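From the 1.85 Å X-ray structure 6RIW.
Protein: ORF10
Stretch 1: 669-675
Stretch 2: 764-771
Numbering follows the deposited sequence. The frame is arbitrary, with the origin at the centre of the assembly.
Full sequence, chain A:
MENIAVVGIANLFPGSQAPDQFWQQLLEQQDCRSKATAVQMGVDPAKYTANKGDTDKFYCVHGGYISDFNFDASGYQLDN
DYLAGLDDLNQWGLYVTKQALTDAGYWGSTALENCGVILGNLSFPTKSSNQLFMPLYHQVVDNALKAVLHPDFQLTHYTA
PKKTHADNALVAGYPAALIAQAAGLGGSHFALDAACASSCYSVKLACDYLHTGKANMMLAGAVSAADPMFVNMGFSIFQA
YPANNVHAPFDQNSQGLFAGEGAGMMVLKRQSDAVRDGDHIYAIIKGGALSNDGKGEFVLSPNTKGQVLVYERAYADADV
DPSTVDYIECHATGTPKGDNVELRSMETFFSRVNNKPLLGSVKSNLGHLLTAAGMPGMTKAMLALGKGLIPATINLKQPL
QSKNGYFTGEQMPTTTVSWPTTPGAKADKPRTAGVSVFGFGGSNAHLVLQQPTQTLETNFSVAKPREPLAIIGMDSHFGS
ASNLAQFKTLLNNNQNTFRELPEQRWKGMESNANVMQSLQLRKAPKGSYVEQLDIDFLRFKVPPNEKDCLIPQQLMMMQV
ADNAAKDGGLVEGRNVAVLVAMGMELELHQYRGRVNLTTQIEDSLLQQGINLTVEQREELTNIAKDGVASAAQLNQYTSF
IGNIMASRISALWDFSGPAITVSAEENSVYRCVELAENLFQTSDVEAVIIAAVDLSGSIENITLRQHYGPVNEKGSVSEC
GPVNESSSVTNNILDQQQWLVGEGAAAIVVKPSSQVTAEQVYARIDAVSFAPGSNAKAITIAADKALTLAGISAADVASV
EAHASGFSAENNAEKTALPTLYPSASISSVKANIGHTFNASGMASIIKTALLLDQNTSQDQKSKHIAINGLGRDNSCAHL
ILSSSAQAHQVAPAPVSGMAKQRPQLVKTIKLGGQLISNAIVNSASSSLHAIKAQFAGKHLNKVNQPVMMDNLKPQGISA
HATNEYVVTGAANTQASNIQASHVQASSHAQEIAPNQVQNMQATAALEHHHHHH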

# COMPACT_ATOMS: atom_id res chain seq x y z
N VAL A 669 1.42 0.63 -12.26
CA VAL A 669 2.24 -0.32 -13.02
C VAL A 669 3.42 0.37 -13.68
O VAL A 669 4.53 -0.17 -13.71
N TYR A 670 3.22 1.58 -14.22
CA TYR A 670 4.34 2.27 -14.86
C TYR A 670 5.40 2.69 -13.84
O TYR A 670 6.60 2.66 -14.15
N ARG A 671 5.01 3.06 -12.62
CA ARG A 671 6.02 3.28 -11.59
C ARG A 671 6.77 1.99 -11.24
O ARG A 671 7.96 2.04 -10.90
N CYS A 672 6.11 0.83 -11.31
CA CYS A 672 6.81 -0.45 -11.10
C CYS A 672 7.83 -0.70 -12.20
O CYS A 672 8.91 -1.25 -11.94
N VAL A 673 7.48 -0.39 -13.44
CA VAL A 673 8.44 -0.56 -14.54
C VAL A 673 9.68 0.28 -14.28
O VAL A 673 10.82 -0.19 -14.41
N GLU A 674 9.48 1.55 -13.89
CA GLU A 674 10.59 2.44 -13.55
C GLU A 674 11.40 1.89 -12.38
O GLU A 674 12.64 1.90 -12.41
N LEU A 675 10.73 1.39 -11.35
CA LEU A 675 11.43 0.79 -10.22
C LEU A 675 12.21 -0.46 -10.63
O LEU A 675 13.37 -0.65 -10.21
N ARG A 764 10.20 -5.68 -25.97
CA ARG A 764 11.07 -4.95 -25.07
C ARG A 764 10.38 -3.67 -24.64
O ARG A 764 9.73 -3.00 -25.45
N ILE A 765 10.56 -3.29 -23.37
CA ILE A 765 10.23 -1.94 -22.92
C ILE A 765 11.48 -1.09 -23.12
O ILE A 765 12.45 -1.19 -22.36
N ASP A 766 11.45 -0.23 -24.13
CA ASP A 766 12.63 0.57 -24.45
C ASP A 766 12.73 1.82 -23.57
O ASP A 766 13.83 2.33 -23.36
N ALA A 767 11.61 2.32 -23.06
CA ALA A 767 11.67 3.53 -22.26
C ALA A 767 10.38 3.67 -21.47
O ALA A 767 9.31 3.31 -21.96
N VAL A 768 10.50 4.20 -20.26
CA VAL A 768 9.35 4.73 -19.53
C VAL A 768 9.77 6.08 -18.97
O VAL A 768 10.85 6.20 -18.38
N SER A 769 8.97 7.10 -19.21
CA SER A 769 9.28 8.45 -18.76
C SER A 769 8.03 9.07 -18.16
O SER A 769 6.91 8.68 -18.50
N PHE A 770 8.23 10.06 -17.28
CA PHE A 770 7.14 10.74 -16.59
C PHE A 770 7.31 12.24 -16.69
O PHE A 770 8.43 12.74 -16.82
N ALA A 771 6.19 12.97 -16.58
CA ALA A 771 6.21 14.42 -16.47
C ALA A 771 5.12 14.81 -15.47
O ALA A 771 4.06 14.17 -15.44

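What forms the apolar centre where the helix crosses the strand? Val768 of the strand, chi1 in the p well, points toward the helix and sets its two methyls against the turn from Tyr670 to Glu674. Val768 CG1 lies 3.9 Å from Val673 CG1 and 4.0 Å from Glu674 CA, while Val768 CG2 comes within 4.1 Å of Tyr670 O. Val673, a t rotamer that also points toward the strand, reaches further along it: Val673 CG1 is 4.0 Å from Ile765 CD1, the tip of an m, t side chain. From Ala767 onward the strand alternates, Ala767, Ser769 and Ala771 pointing away and Val768 and Phe770 toward the helix; Ile765, three residues before Val768, also points toward it.

How does Phe770 extend this centre? Phe770, chi1 m and chi2 83°, has more of its surface covered by the other stretch than any other residue here. The ring edge faces the backbone, with Phe770 CZ 3.6 Å from Tyr670 O and 4.0 Å from Tyr670 CB. Tyr670 (chi1 m) starts toward the strand, but the end of its side chain leads away, so its contribution here comes from near the backbone.

What covers the face of the Phe770 ring? Arg671 has its CA-to-CB bond pointing away, yet its m, m, t side chain brings the guanidinium back to lie flat on the ring, the planes only 5° apart. Arg671 NH2 is 3.5 Å from Phe770 CG, and Arg671 CZ stands 3.7 Å from the ring centroid, a cation-pi arrangement.

What holds the guanidinium at this polar edge? Glu674, one helical turn on and extended with chi1 and chi2 both t, accepts a hydrogen bond within a salt bridge, Arg671 NH2 to Glu674 OE1 at 3.1 Å, while Arg671 NH1 and Glu674 OE2 are hydrogen-bonded elsewhere in the structure. The same Glu674 OE1 lies 3.6 Å from Phe770 CE1. No hydrogen bond joins helix to strand; the contact rests on packing and the stacked cation.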

# COMPACT_ATOMS: atom_id res chain seq x y z
CB VAL A 669 1.38 -1.07 -14.06
CG1 VAL A 669 2.30 -1.87 -15.03
CG2 VAL A 669 0.40 -2.02 -13.37
CB TYR A 670 3.81 3.46 -15.68
CG TYR A 670 2.77 3.07 -16.72
CD1 TYR A 670 2.85 1.85 -17.38
CD2 TYR A 670 1.69 3.90 -17.03
CE1 TYR A 670 1.89 1.47 -18.33
CE2 TYR A 670 0.73 3.53 -17.98
CZ TYR A 670 0.85 2.32 -18.63
OH TYR A 670 -0.11 1.96 -19.57
CB ARG A 671 5.41 3.89 -10.32
CG ARG A 671 4.89 5.33 -10.50
CD ARG A 671 6.01 6.37 -10.70
NE ARG A 671 5.45 7.73 -10.81
CZ ARG A 671 6.16 8.80 -11.18
NH1 ARG A 671 5.57 10.00 -11.25
NH2 ARG A 671 7.46 8.69 -11.47
CB CYS A 672 5.82 -1.62 -11.07
SG CYS A 672 4.82 -1.71 -9.56
CB VAL A 673 7.77 -0.21 -15.88
CG1 VAL A 673 8.78 -0.20 -17.02
CG2 VAL A 673 6.59 -1.17 -16.16
CB GLU A 674 10.05 3.83 -13.20
CG GLU A 674 11.09 4.82 -12.66
CD GLU A 674 10.48 6.22 -12.42
OE1 GLU A 674 9.47 6.35 -11.66
OE2 GLU A 674 10.99 7.18 -13.01
CB LEU A 675 10.42 0.46 -9.11
CG LEU A 675 10.95 -0.23 -7.84
CD1 LEU A 675 12.13 0.56 -7.27
CD2 LEU A 675 9.80 -0.32 -6.81
CB ARG A 764 12.40 -4.62 -25.74
CG ARG A 764 13.37 -5.75 -25.60
CD ARG A 764 14.70 -5.47 -26.29
NE ARG A 764 15.39 -6.75 -26.28
CZ ARG A 764 15.28 -7.66 -27.24
NH1 ARG A 764 15.92 -8.81 -27.13
NH2 ARG A 764 14.57 -7.39 -28.33
CB ILE A 765 9.75 -1.91 -21.47
CG1 ILE A 765 8.60 -2.90 -21.27
CG2 ILE A 765 9.28 -0.49 -21.14
CD1 ILE A 765 8.07 -3.00 -19.80
CB ASP A 766 12.62 0.98 -25.92
CG ASP A 766 13.05 -0.16 -26.84
OD1 ASP A 766 13.78 -1.06 -26.38
OD2 ASP A 766 12.64 -0.15 -28.02
CB ALA A 767 11.87 4.77 -23.13
CB VAL A 768 8.86 3.77 -18.41
CG1 VAL A 768 9.95 3.54 -17.36
CG2 VAL A 768 7.56 4.32 -17.76
CB SER A 769 9.77 9.33 -19.91
OG SER A 769 10.99 8.83 -20.41
CB PHE A 770 7.11 10.36 -15.10
CG PHE A 770 6.84 8.91 -14.86
CD1 PHE A 770 7.88 7.99 -14.93
CD2 PHE A 770 5.57 8.46 -14.59
CE1 PHE A 770 7.64 6.64 -14.72
CE2 PHE A 770 5.33 7.09 -14.37
CZ PHE A 770 6.38 6.20 -14.45
CB ALA A 771 5.96 15.12 -17.81